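Local coordinates for endostatin (Mus musculus, PDB 1KOE), which inhibits angiogenesis as a heparin-binding C-terminal fragment of collagen XVIII, folded as a C-type-lectin-like domain, at residues Ser117-Arg122 with Leu152-Ala157; Lys111-Gly116 with Ser144-Gly149; Asp50-Val55 with Ser76-Phe81; Gly15-Ile20 with Ala42-Arg47. One frame throughout, in Å; residues are numbered along the deposited sequence.

Contact 1. Residues Ser117-Arg122 with Leu152-Ala157; sequences SDPSGR and LEQKAA
A type I beta turn, Asp118 to Gly121, lies against the loop that leads into strand 155-158, with the CA atoms of Pro119 and Leu152 5.8 Å apart. The turn is closed by Gly121 N donating to Asp118 O. Pro119 has the phi near -60° that its ring imposes and the turn wants at its second position, while Gly121 takes a positive phi that glycine tolerates best. Asp118 braces the loop from within: its OD1 accepts from Ser120 OG at 2.7 Å, from Ser120 N at 2.9 Å in an Asx turn, and from Arg122 N at 3.0 Å. All three donors stand above the carboxylate plane, and together they would be expected to favour the charged form.

Gln154 joins the two segments. Its chain bends back at chi2 (-68°), so that NE2 spends one N-H on Ser117 O at 2.9 Å, nearly straight (160°) and on a lone pair, and the other on Leu152 O, also 2.9 Å away but from above that carbonyl's plane. Both acceptors lie close to the amide plane. OE1 accepts from Gln142 NE2, so an amide, able to donate and accept at once, suits this place. The Pro119 ring crosses the Gln154 chain obliquely, its CD 3.6 Å from Gln154 CD. Leu152 sends CD1 to 3.8 Å from Pro119 O, so that an apolar methyl packs against the turn's backbone.

Around the contact, buried Ser117 OG is hydrogen-bonded to Ser45 OG and His115 O, Leu152 packs on Phe81 just past helix 77-80, and strand 155-158 pairs with strand 140-145 through Lys155 with Ala143 and Ala157 with Gly141.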
loop_
_atom_site.group_PDB
_atom_site.type_symbol
_atom_site.label_atom_id
_atom_site.label_comp_id
_atom_site.label_asym_id
_atom_site.label_seq_id
_atom_site.Cartn_x
_atom_site.Cartn_y
_atom_site.Cartn_z
ATOM N N SER A 117 5.398 -1.223 -8.161
ATOM C CA SER A 117 6.785 -1.588 -7.828
ATOM C C SER A 117 7.201 -3.013 -8.151
ATOM O O SER A 117 6.349 -3.892 -8.258
ATOM C CB SER A 117 7.012 -1.425 -6.321
ATOM O OG SER A 117 6.464 -0.210 -5.843
ATOM N N ASP A 118 8.514 -3.232 -8.255
ATOM C CA ASP A 118 9.027 -4.575 -8.464
ATOM C C ASP A 118 9.116 -5.234 -7.073
ATOM O O ASP A 118 8.793 -4.595 -6.065
ATOM C CB ASP A 118 10.343 -4.606 -9.264
ATOM C CG ASP A 118 11.542 -4.050 -8.519
ATOM O OD1 ASP A 118 11.557 -3.890 -7.289
ATOM O OD2 ASP A 118 12.534 -3.784 -9.203
ATOM N N PRO A 119 9.543 -6.518 -6.996
ATOM C CA PRO A 119 9.619 -7.174 -5.678
ATOM C C PRO A 119 10.546 -6.574 -4.643
ATOM O O PRO A 119 10.407 -6.857 -3.447
ATOM C CB PRO A 119 10.011 -8.606 -6.037
ATOM C CG PRO A 119 9.438 -8.777 -7.427
ATOM C CD PRO A 119 9.812 -7.474 -8.077
ATOM N N SER A 120 11.515 -5.776 -5.086
ATOM C CA SER A 120 12.433 -5.141 -4.149
ATOM C C SER A 120 11.961 -3.728 -3.759
ATOM O O SER A 120 12.658 -3.004 -3.054
ATOM C CB SER A 120 13.846 -5.091 -4.741
ATOM O OG SER A 120 13.886 -4.289 -5.907
ATOM N N GLY A 121 10.778 -3.346 -4.226
ATOM C CA GLY A 121 10.236 -2.040 -3.909
ATOM C C GLY A 121 10.703 -0.903 -4.796
ATOM O O GLY A 121 10.600 0.267 -4.402
ATOM N N ARG A 122 11.251 -1.219 -5.965
ATOM C CA ARG A 122 11.711 -0.173 -6.869
ATOM C C ARG A 122 10.613 0.166 -7.869
ATOM O O ARG A 122 9.820 -0.695 -8.249
ATOM C CB ARG A 122 12.978 -0.609 -7.594
ATOM C CG ARG A 122 14.192 -0.843 -6.689
ATOM N N LEU A 152 3.187 -7.650 -2.897
ATOM C CA LEU A 152 4.007 -7.257 -4.043
ATOM C C LEU A 152 4.053 -8.225 -5.229
ATOM O O LEU A 152 5.056 -8.318 -5.926
ATOM C CB LEU A 152 5.437 -6.906 -3.573
ATOM C CG LEU A 152 5.608 -5.751 -2.566
ATOM C CD1 LEU A 152 7.027 -5.743 -2.022
ATOM C CD2 LEU A 152 5.277 -4.407 -3.241
ATOM N N GLU A 153 2.959 -8.941 -5.447
ATOM C CA GLU A 153 2.834 -9.830 -6.589
ATOM C C GLU A 153 3.037 -8.929 -7.817
ATOM O O GLU A 153 2.758 -7.722 -7.778
ATOM C CB GLU A 153 1.432 -10.434 -6.569
ATOM C CG GLU A 153 1.117 -11.445 -7.640
ATOM C CD GLU A 153 -0.240 -12.101 -7.420
ATOM O OE1 GLU A 153 -1.055 -11.571 -6.641
ATOM O OE2 GLU A 153 -0.511 -13.153 -8.036
ATOM N N GLN A 154 3.534 -9.494 -8.899
ATOM C CA GLN A 154 3.813 -8.705 -10.093
ATOM C C GLN A 154 2.788 -8.794 -11.215
ATOM O O GLN A 154 3.046 -9.420 -12.248
ATOM C CB GLN A 154 5.199 -9.073 -10.594
ATOM C CG GLN A 154 6.252 -8.775 -9.546
ATOM C CD GLN A 154 6.399 -7.296 -9.330
ATOM O OE1 GLN A 154 6.711 -6.576 -10.261
ATOM N NE2 GLN A 154 6.136 -6.830 -8.119
ATOM N N LYS A 155 1.620 -8.196 -10.994
ATOM C CA LYS A 155 0.556 -8.182 -11.981
ATOM C C LYS A 155 0.401 -6.801 -12.607
ATOM O O LYS A 155 0.256 -5.808 -11.899
ATOM C CB LYS A 155 -0.780 -8.568 -11.343
ATOM N N ALA A 156 0.438 -6.732 -13.937
ATOM C CA ALA A 156 0.240 -5.467 -14.639
ATOM C C ALA A 156 -1.268 -5.396 -14.862
ATOM O O ALA A 156 -1.822 -6.221 -15.607
ATOM C CB ALA A 156 0.958 -5.484 -15.958
ATOM N N ALA A 157 -1.941 -4.490 -14.150
ATOM C CA ALA A 157 -3.401 -4.346 -14.247
ATOM C C ALA A 157 -3.818 -3.039 -14.916
ATOM O O ALA A 157 -3.131 -2.026 -14.789
ATOM C CB ALA A 157 -4.032 -4.430 -12.841
#

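Contact 2. Residues Lys111-Gly116 with Ser144-Gly149; sequences KSVWHG and SSLLSG
Ser145 O is gripped by two donors from one residue, Ser148 OG at 2.9 Å and Ser148 N at 3.2 Å, which fold the chain into the 3-10 turn 146-148 as strand 140-145 ends. Just before that turn the strand pairs antiparallel with 112-114. Val113 and Ser144 form a hydrogen-bonded pair: Val113 N lies 2.8 Å from Ser144 O, and Ser144 N returns the bond to Val113 O, both in the carbonyl planes. Ser112 and Ser145 are the next, non-hydrogen-bonded pair, and the ladder then ends with Leu146 N donating to Lys111 O over 2.8 Å, nearly along the C=O axis.

On the face of Ser112 and Ser145, a water bridges the two hydroxyls, 2.8 Å from Ser145 OG and a longer 3.2 Å from Ser112 OG; small polar residues suit this side. On the other face, Val113 points CG2 at the fork of Leu146, 4.0 Å from its CD2. The His115 ring brings its edge, CD2, 3.8 Å from Ser144 CB, while His115 NE2 donates to Glu153 O and Ser144 OG is hydrogen-bonded to Arg150 O and Glu153 N. Lys111 CB rests on Leu147 CG, while the bent lysine leads NZ to Trp108 O and Val102 O.

Main-chain bonds thus set the pairing; one side has two serine hydroxyls bridged by water, the other mixes Val113-Leu146 packing with polar groups satisfied elsewhere.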
loop_
_atom_site.group_PDB
_atom_site.type_symbol
_atom_site.label_atom_id
_atom_site.label_comp_id
_atom_site.label_asym_id
_atom_site.label_seq_id
_atom_site.Cartn_x
_atom_site.Cartn_y
_atom_site.Cartn_z
ATOM N N LYS A 111 -10.165 -7.445 -4.657
ATOM C CA LYS A 111 -9.186 -7.587 -3.596
ATOM C C LYS A 111 -7.721 -7.493 -4.013
ATOM O O LYS A 111 -6.880 -8.274 -3.546
ATOM C CB LYS A 111 -9.462 -8.867 -2.809
ATOM C CG LYS A 111 -10.927 -9.051 -2.446
ATOM C CD LYS A 111 -11.478 -7.908 -1.599
ATOM C CE LYS A 111 -12.919 -8.222 -1.241
ATOM N NZ LYS A 111 -13.570 -7.139 -0.464
ATOM N N SER A 112 -7.428 -6.531 -4.888
ATOM C CA SER A 112 -6.067 -6.289 -5.339
ATOM C C SER A 112 -5.625 -4.937 -4.776
ATOM O O SER A 112 -6.457 -4.088 -4.460
ATOM C CB SER A 112 -5.974 -6.311 -6.868
ATOM O OG SER A 112 -6.115 -7.643 -7.353
ATOM N N VAL A 113 -4.319 -4.766 -4.652
ATOM C CA VAL A 113 -3.720 -3.553 -4.105
ATOM C C VAL A 113 -2.752 -2.946 -5.112
ATOM O O VAL A 113 -1.939 -3.667 -5.710
ATOM C CB VAL A 113 -2.912 -3.891 -2.823
ATOM C CG1 VAL A 113 -2.246 -2.641 -2.269
ATOM C CG2 VAL A 113 -3.820 -4.518 -1.775
ATOM N N TRP A 114 -2.858 -1.635 -5.322
ATOM C CA TRP A 114 -1.947 -0.924 -6.232
ATOM C C TRP A 114 -0.593 -0.759 -5.554
ATOM O O TRP A 114 -0.526 -0.518 -4.350
ATOM C CB TRP A 114 -2.451 0.508 -6.521
ATOM C CG TRP A 114 -3.626 0.639 -7.439
ATOM C CD1 TRP A 114 -4.816 1.261 -7.168
ATOM C CD2 TRP A 114 -3.706 0.190 -8.805
ATOM N NE1 TRP A 114 -5.627 1.233 -8.285
ATOM C CE2 TRP A 114 -4.970 0.585 -9.299
ATOM C CE3 TRP A 114 -2.832 -0.515 -9.651
ATOM C CZ2 TRP A 114 -5.388 0.298 -10.616
ATOM C CZ3 TRP A 114 -3.260 -0.810 -10.982
ATOM C CH2 TRP A 114 -4.520 -0.396 -11.432
ATOM N N HIS A 115 0.491 -0.902 -6.309
ATOM C CA HIS A 115 1.808 -0.636 -5.734
ATOM C C HIS A 115 2.830 -0.022 -6.710
ATOM O O HIS A 115 3.735 0.684 -6.280
ATOM C CB HIS A 115 2.394 -1.838 -4.966
ATOM C CG HIS A 115 2.576 -3.075 -5.797
ATOM N ND1 HIS A 115 3.569 -3.194 -6.750
ATOM C CD2 HIS A 115 1.913 -4.256 -5.796
ATOM C CE1 HIS A 115 3.505 -4.399 -7.304
ATOM N NE2 HIS A 115 2.507 -5.058 -6.742
ATOM N N GLY A 116 2.699 -0.312 -8.009
ATOM C CA GLY A 116 3.617 0.227 -9.012
ATOM C C GLY A 116 5.089 -0.084 -8.794
ATOM O O GLY A 116 5.938 0.656 -9.296
ATOM N N SER A 144 -1.173 -6.195 -6.799
ATOM C CA SER A 144 -1.042 -7.490 -6.160
ATOM C C SER A 144 -2.371 -7.982 -5.595
ATOM O O SER A 144 -3.116 -7.217 -4.986
ATOM C CB SER A 144 -0.035 -7.375 -5.025
ATOM O OG SER A 144 0.135 -8.633 -4.382
ATOM N N SER A 145 -2.633 -9.278 -5.745
ATOM C CA SER A 145 -3.850 -9.851 -5.218
ATOM C C SER A 145 -3.662 -10.190 -3.759
ATOM O O SER A 145 -2.830 -11.013 -3.407
ATOM C CB SER A 145 -4.217 -11.135 -5.950
ATOM O OG SER A 145 -5.469 -11.606 -5.478
ATOM N N LEU A 146 -4.488 -9.597 -2.919
ATOM C CA LEU A 146 -4.441 -9.863 -1.499
ATOM C C LEU A 146 -4.965 -11.283 -1.210
ATOM O O LEU A 146 -4.708 -11.843 -0.136
ATOM C CB LEU A 146 -5.283 -8.816 -0.772
ATOM C CG LEU A 146 -4.705 -8.226 0.505
ATOM C CD1 LEU A 146 -3.221 -7.912 0.338
ATOM C CD2 LEU A 146 -5.509 -6.980 0.832
ATOM N N LEU A 147 -5.694 -11.864 -2.163
ATOM C CA LEU A 147 -6.216 -13.216 -1.994
ATOM C C LEU A 147 -5.070 -14.227 -1.958
ATOM O O LEU A 147 -5.188 -15.276 -1.327
ATOM C CB LEU A 147 -7.224 -13.569 -3.098
ATOM C CG LEU A 147 -8.463 -12.664 -3.141
ATOM C CD1 LEU A 147 -9.282 -12.947 -4.366
ATOM C CD2 LEU A 147 -9.283 -12.827 -1.905
ATOM N N SER A 148 -3.947 -13.895 -2.588
ATOM C CA SER A 148 -2.784 -14.784 -2.595
ATOM C C SER A 148 -1.893 -14.589 -1.354
ATOM O O SER A 148 -0.856 -15.236 -1.230
ATOM C CB SER A 148 -1.958 -14.560 -3.863
ATOM O OG SER A 148 -1.231 -13.341 -3.797
ATOM N N GLY A 149 -2.292 -13.691 -0.455
ATOM C CA GLY A 149 -1.517 -13.418 0.743
ATOM C C GLY A 149 -0.272 -12.562 0.549
ATOM O O GLY A 149 0.500 -12.406 1.489
HETATM O O HOH W 1 -7.696 -10.124 -6.217
#

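Contact 3. Residues Asp50-Val55 with Ser76-Phe81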
loop_
_atom_site.group_PDB
_atom_site.type_symbol
_atom_site.label_atom_id
_atom_site.label_comp_id
_atom_site.label_asym_id
_atom_site.label_seq_id
_atom_site.Cartn_x
_atom_site.Cartn_y
_atom_site.Cartn_z
ATOM N N ASP A 50 10.951 5.435 -4.882
ATOM C CA ASP A 50 10.783 3.987 -4.838
ATOM C C ASP A 50 9.999 3.722 -3.551
ATOM O O ASP A 50 10.247 4.347 -2.517
ATOM C CB ASP A 50 12.127 3.280 -4.706
ATOM C CG ASP A 50 12.983 3.439 -5.924
ATOM O OD1 ASP A 50 12.462 3.249 -7.040
ATOM O OD2 ASP A 50 14.175 3.763 -5.779
ATOM N N LEU A 51 9.043 2.811 -3.612
ATOM C CA LEU A 51 8.244 2.449 -2.444
ATOM C C LEU A 51 9.159 2.065 -1.266
ATOM O O LEU A 51 8.919 2.459 -0.123
ATOM C CB LEU A 51 7.356 1.258 -2.804
ATOM C CG LEU A 51 6.627 0.462 -1.715
ATOM C CD1 LEU A 51 5.764 1.396 -0.887
ATOM C CD2 LEU A 51 5.759 -0.598 -2.398
ATOM N N TYR A 52 10.230 1.339 -1.560
ATOM C CA TYR A 52 11.144 0.896 -0.507
ATOM C C TYR A 52 11.685 2.002 0.403
ATOM O O TYR A 52 11.795 1.826 1.619
ATOM C CB TYR A 52 12.311 0.095 -1.103
ATOM C CG TYR A 52 13.271 -0.366 -0.033
ATOM C CD1 TYR A 52 12.958 -1.446 0.808
ATOM C CD2 TYR A 52 14.477 0.308 0.175
ATOM C CE1 TYR A 52 13.826 -1.834 1.839
ATOM C CE2 TYR A 52 15.342 -0.069 1.198
ATOM C CZ TYR A 52 15.012 -1.134 2.023
ATOM O OH TYR A 52 15.888 -1.453 3.023
ATOM N N SER A 53 11.972 3.155 -0.187
ATOM C CA SER A 53 12.551 4.289 0.524
ATOM C C SER A 53 11.636 5.147 1.349
ATOM O O SER A 53 12.116 6.059 2.023
ATOM C CB SER A 53 13.244 5.198 -0.482
ATOM O OG SER A 53 14.335 4.526 -1.073
ATOM N N ILE A 54 10.333 4.881 1.304
ATOM C CA ILE A 54 9.340 5.679 2.028
ATOM C C ILE A 54 9.475 5.628 3.554
ATOM O O ILE A 54 9.157 6.610 4.233
ATOM C CB ILE A 54 7.906 5.287 1.621
ATOM C CG1 ILE A 54 7.630 5.724 0.186
ATOM C CG2 ILE A 54 6.896 5.918 2.546
ATOM C CD1 ILE A 54 6.247 5.326 -0.273
ATOM N N VAL A 55 9.889 4.478 4.086
ATOM C CA VAL A 55 10.088 4.314 5.528
ATOM C C VAL A 55 11.513 4.745 5.893
ATOM O O VAL A 55 12.459 4.367 5.205
ATOM C CB VAL A 55 9.832 2.840 5.953
ATOM C CG1 VAL A 55 10.340 2.584 7.372
ATOM C CG2 VAL A 55 8.331 2.538 5.855
ATOM N N SER A 76 9.450 -6.897 9.875
ATOM C CA SER A 76 10.104 -5.651 9.502
ATOM C C SER A 76 9.687 -5.238 8.103
ATOM O O SER A 76 9.074 -6.003 7.357
ATOM C CB SER A 76 11.627 -5.815 9.498
ATOM O OG SER A 76 12.025 -6.681 8.447
ATOM N N TRP A 77 10.061 -4.018 7.752
ATOM C CA TRP A 77 9.793 -3.454 6.437
ATOM C C TRP A 77 10.645 -4.203 5.409
ATOM O O TRP A 77 10.148 -4.660 4.384
ATOM C CB TRP A 77 10.174 -1.970 6.470
ATOM C CG TRP A 77 10.030 -1.230 5.168
ATOM C CD1 TRP A 77 11.045 -0.698 4.414
ATOM C CD2 TRP A 77 8.803 -0.812 4.538
ATOM N NE1 TRP A 77 10.531 0.040 3.376
ATOM C CE2 TRP A 77 9.159 -0.004 3.427
ATOM C CE3 TRP A 77 7.441 -1.034 4.812
ATOM C CZ2 TRP A 77 8.197 0.587 2.584
ATOM C CZ3 TRP A 77 6.484 -0.453 3.976
ATOM C CH2 TRP A 77 6.870 0.354 2.873
ATOM N N ASP A 78 11.921 -4.389 5.730
ATOM C CA ASP A 78 12.850 -5.074 4.836
ATOM C C ASP A 78 12.374 -6.450 4.433
ATOM O O ASP A 78 12.586 -6.874 3.302
ATOM C CB ASP A 78 14.235 -5.204 5.479
ATOM C CG ASP A 78 15.046 -3.942 5.376
ATOM O OD1 ASP A 78 14.590 -2.990 4.708
ATOM O OD2 ASP A 78 16.147 -3.909 5.970
ATOM N N SER A 79 11.751 -7.159 5.363
ATOM C CA SER A 79 11.268 -8.510 5.085
ATOM C C SER A 79 10.323 -8.568 3.901
ATOM O O SER A 79 10.277 -9.564 3.179
ATOM C CB SER A 79 10.568 -9.091 6.318
ATOM O OG SER A 79 11.467 -9.109 7.406
ATOM N N LEU A 80 9.564 -7.500 3.694
ATOM C CA LEU A 80 8.619 -7.465 2.581
ATOM C C LEU A 80 9.304 -7.365 1.213
ATOM O O LEU A 80 8.764 -7.819 0.200
ATOM C CB LEU A 80 7.660 -6.274 2.732
ATOM C CG LEU A 80 6.706 -6.182 3.924
ATOM C CD1 LEU A 80 5.972 -4.845 3.842
ATOM C CD2 LEU A 80 5.711 -7.329 3.916
ATOM N N PHE A 81 10.505 -6.797 1.198
ATOM C CA PHE A 81 11.228 -6.552 -0.047
ATOM C C PHE A 81 12.404 -7.474 -0.305
ATOM O O PHE A 81 13.253 -7.196 -1.154
ATOM C CB PHE A 81 11.674 -5.075 -0.066
ATOM C CG PHE A 81 10.542 -4.120 0.140
ATOM C CD1 PHE A 81 9.707 -3.776 -0.927
ATOM C CD2 PHE A 81 10.269 -3.604 1.412
ATOM C CE1 PHE A 81 8.602 -2.938 -0.727
ATOM C CE2 PHE A 81 9.182 -2.776 1.623
ATOM C CZ PHE A 81 8.333 -2.434 0.556
#
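An aromatic cluster of Tyr52, Trp77 and Phe81 forms the heart of this buried contact, where the helically wound residues 51-54 pack against the short, weakly bonded helix 77-80. The Trp77 indole is sandwiched: the methyl Val55 CG2 makes a CH-pi contact over one face, 3.5 Å from the centroid of the six-membered ring, and Phe81 CE2 lies over the opposite face. Its rotation is fixed too, since Trp77 NE1 donates to a lone pair of Tyr52 O across 2.8 Å, nearly straight at 164°, so the buried indole N-H has an acceptor.

Tyr52, with CG anti to the backbone N (chi1 180°), swings its ring past the indole with little overlap and turns its edge toward the face of Phe81 in an offset T-shaped pair. The planes stand at 84°, and Tyr52 CD1 comes 3.5 Å from Phe81 CD2. The phenol OH donates to Asp78 OD1 at 2.6 Å, a short bond met from above the carboxylate plane. Leu51 divides its two branches between the rings: CD1 lies 4.1 Å from Trp77 CH2 and CD2 4.0 Å from Phe81 CE1. Val55 and Trp77 touch Ile168 of strand 166-169.

The arrangement is an aromatic cluster, one edge-to-face pair beside an indole held by a single N-H bond, joining the loop after strand 40-42 to helix 77-80.

Contact 4. Residues Gly15-Ile20 with Ala42-Arg47; sequences GGMRGI and AFLSSR
Within this C-type-lectin-like fold, the start of helix 19-33 packs on the loop that leaves strand 40-42, and no hydrogen bond crosses between the two segments. Apolar contacts do the work. Ile20 is the hub, meeting Ala42, Leu44 and Ser46, while Leu44 CD1 is shared between Ile20 and Met17. Met17 meets it tip to tip, SD 3.8 Å from Leu44 CD1, while Ile20 slides past in the opposite direction, its CD1 also 3.8 Å from Leu44 CD1. The same Ile20 methyl lies a looser 4.3 Å from Ala42 CB, where a small residue fits beneath the helix. Extended and unbranched, Met17 can reach from the loop into the core, where Trp132 and Trp114 pack against both it and Leu44.

Two inverse gamma turns, centred on Gly16 and Phe43, shape the backbone, one in each segment. Gly19, just before Ile20, has a positive phi (75°) and an extended psi that glycine adopts readily. Alongside, a serine and an isoleucine meet through carbon and hydroxyl packing. Ser46, with OG between its backbone N and carbonyl carbon, holds that hydroxyl oxygen 3.9 Å from Ile20 CG1.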
loop_
_atom_site.group_PDB
_atom_site.type_symbol
_atom_site.label_atom_id
_atom_site.label_comp_id
_atom_site.label_asym_id
_atom_site.label_seq_id
_atom_site.Cartn_x
_atom_site.Cartn_y
_atom_site.Cartn_z
ATOM N N GLY A 15 -6.382 4.096 -10.977
ATOM C CA GLY A 15 -5.036 4.602 -11.133
ATOM C C GLY A 15 -4.961 6.123 -11.222
ATOM O O GLY A 15 -3.877 6.684 -11.098
ATOM N N GLY A 16 -6.092 6.782 -11.489
ATOM C CA GLY A 16 -6.118 8.240 -11.572
ATOM C C GLY A 16 -6.366 8.791 -10.180
ATOM O O GLY A 16 -7.513 9.046 -9.805
ATOM N N MET A 17 -5.284 8.978 -9.419
ATOM C CA MET A 17 -5.358 9.442 -8.023
ATOM C C MET A 17 -4.916 10.877 -7.818
ATOM O O MET A 17 -4.739 11.305 -6.673
ATOM C CB MET A 17 -4.443 8.578 -7.153
ATOM C CG MET A 17 -4.701 7.089 -7.242
ATOM S SD MET A 17 -3.511 6.225 -6.225
ATOM C CE MET A 17 -3.735 4.510 -6.783
ATOM N N ARG A 18 -4.751 11.605 -8.922
ATOM C CA ARG A 18 -4.258 12.987 -8.911
ATOM C C ARG A 18 -2.784 12.953 -8.523
ATOM O O ARG A 18 -2.266 13.860 -7.850
ATOM C CB ARG A 18 -5.055 13.880 -7.956
ATOM C CG ARG A 18 -6.512 14.060 -8.373
ATOM C CD ARG A 18 -7.167 15.277 -7.700
ATOM N NE ARG A 18 -7.597 14.983 -6.338
ATOM N N GLY A 19 -2.109 11.897 -8.972
ATOM C CA GLY A 19 -0.705 11.716 -8.701
ATOM C C GLY A 19 -0.416 11.269 -7.280
ATOM O O GLY A 19 -1.330 11.084 -6.473
ATOM N N ILE A 20 0.870 11.141 -6.966
ATOM C CA ILE A 20 1.278 10.729 -5.643
ATOM C C ILE A 20 0.902 11.801 -4.594
ATOM O O ILE A 20 0.628 11.466 -3.450
ATOM C CB ILE A 20 2.774 10.377 -5.615
ATOM C CG1 ILE A 20 3.097 9.593 -4.329
ATOM C CG2 ILE A 20 3.621 11.638 -5.779
ATOM C CD1 ILE A 20 2.476 8.196 -4.312
ATOM N N ALA A 42 1.347 7.168 1.108
ATOM C CA ALA A 42 0.776 6.125 0.261
ATOM C C ALA A 42 1.826 5.065 -0.055
ATOM O O ALA A 42 2.985 5.383 -0.322
ATOM C CB ALA A 42 0.218 6.733 -1.022
ATOM N N PHE A 43 1.400 3.802 0.018
ATOM C CA PHE A 43 2.218 2.614 -0.254
ATOM C C PHE A 43 2.279 2.456 -1.794
ATOM O O PHE A 43 1.595 1.618 -2.374
ATOM C CB PHE A 43 1.502 1.407 0.410
ATOM C CG PHE A 43 2.272 0.097 0.373
ATOM C CD1 PHE A 43 3.295 -0.167 1.292
ATOM C CD2 PHE A 43 1.932 -0.892 -0.545
ATOM C CE1 PHE A 43 3.962 -1.412 1.306
ATOM C CE2 PHE A 43 2.587 -2.132 -0.537
ATOM C CZ PHE A 43 3.604 -2.389 0.396
ATOM N N LEU A 44 3.066 3.297 -2.455
ATOM C CA LEU A 44 3.155 3.270 -3.910
ATOM C C LEU A 44 4.511 3.796 -4.355
ATOM O O LEU A 44 5.103 4.628 -3.663
ATOM C CB LEU A 44 2.118 4.252 -4.509
ATOM C CG LEU A 44 0.608 4.143 -4.257
ATOM C CD1 LEU A 44 -0.124 5.413 -4.676
ATOM C CD2 LEU A 44 0.066 2.937 -5.005
ATOM N N SER A 45 5.030 3.280 -5.472
ATOM C CA SER A 45 6.246 3.853 -6.055
ATOM C C SER A 45 5.715 4.955 -6.993
ATOM O O SER A 45 4.564 4.897 -7.439
ATOM C CB SER A 45 7.010 2.827 -6.895
ATOM O OG SER A 45 7.827 2.001 -6.095
ATOM N N SER A 46 6.526 5.964 -7.283
ATOM C CA SER A 46 6.106 7.023 -8.200
ATOM C C SER A 46 7.342 7.484 -8.976
ATOM O O SER A 46 8.425 6.952 -8.776
ATOM C CB SER A 46 5.430 8.182 -7.451
ATOM O OG SER A 46 6.263 8.718 -6.418
ATOM N N ARG A 47 7.184 8.471 -9.851
ATOM C CA ARG A 47 8.304 8.935 -10.663
ATOM C C ARG A 47 9.619 9.208 -9.938
ATOM O O ARG A 47 10.673 8.777 -10.391
ATOM C CB ARG A 47 7.895 10.165 -11.490
ATOM C CG ARG A 47 9.045 10.790 -12.293
ATOM C CD ARG A 47 8.531 11.697 -13.412
ATOM N NE ARG A 47 7.734 10.948 -14.396
ATOM C CZ ARG A 47 8.231 10.182 -15.377
ATOM N NH1 ARG A 47 9.551 10.051 -15.542
ATOM N NH2 ARG A 47 7.403 9.494 -16.162
#

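Contact 4 comes first along the chain, then contact 3; the segments of contacts 1 and 2 alternate. These two reach the same three-stranded sheet, through neighbouring strands 155-158 and 140-145, and their centres lie about 10 Å apart. Contact 3, about 12 Å from contact 1 between centres, touches it where Gly121 O meets Tyr52 N. Loop 42-47 is the common neighbour: Ser45 OG accepts from Leu51 N of contact 3, and Ser45 N bonds to His115 O of contact 2. Contacts 2 and 3 alone do not touch. Loops with little regular structure are thereby knitted into one compact single-chain domain, with two disulfides, Cys27-Cys167 and Cys129-Cys159, adding covalent ties.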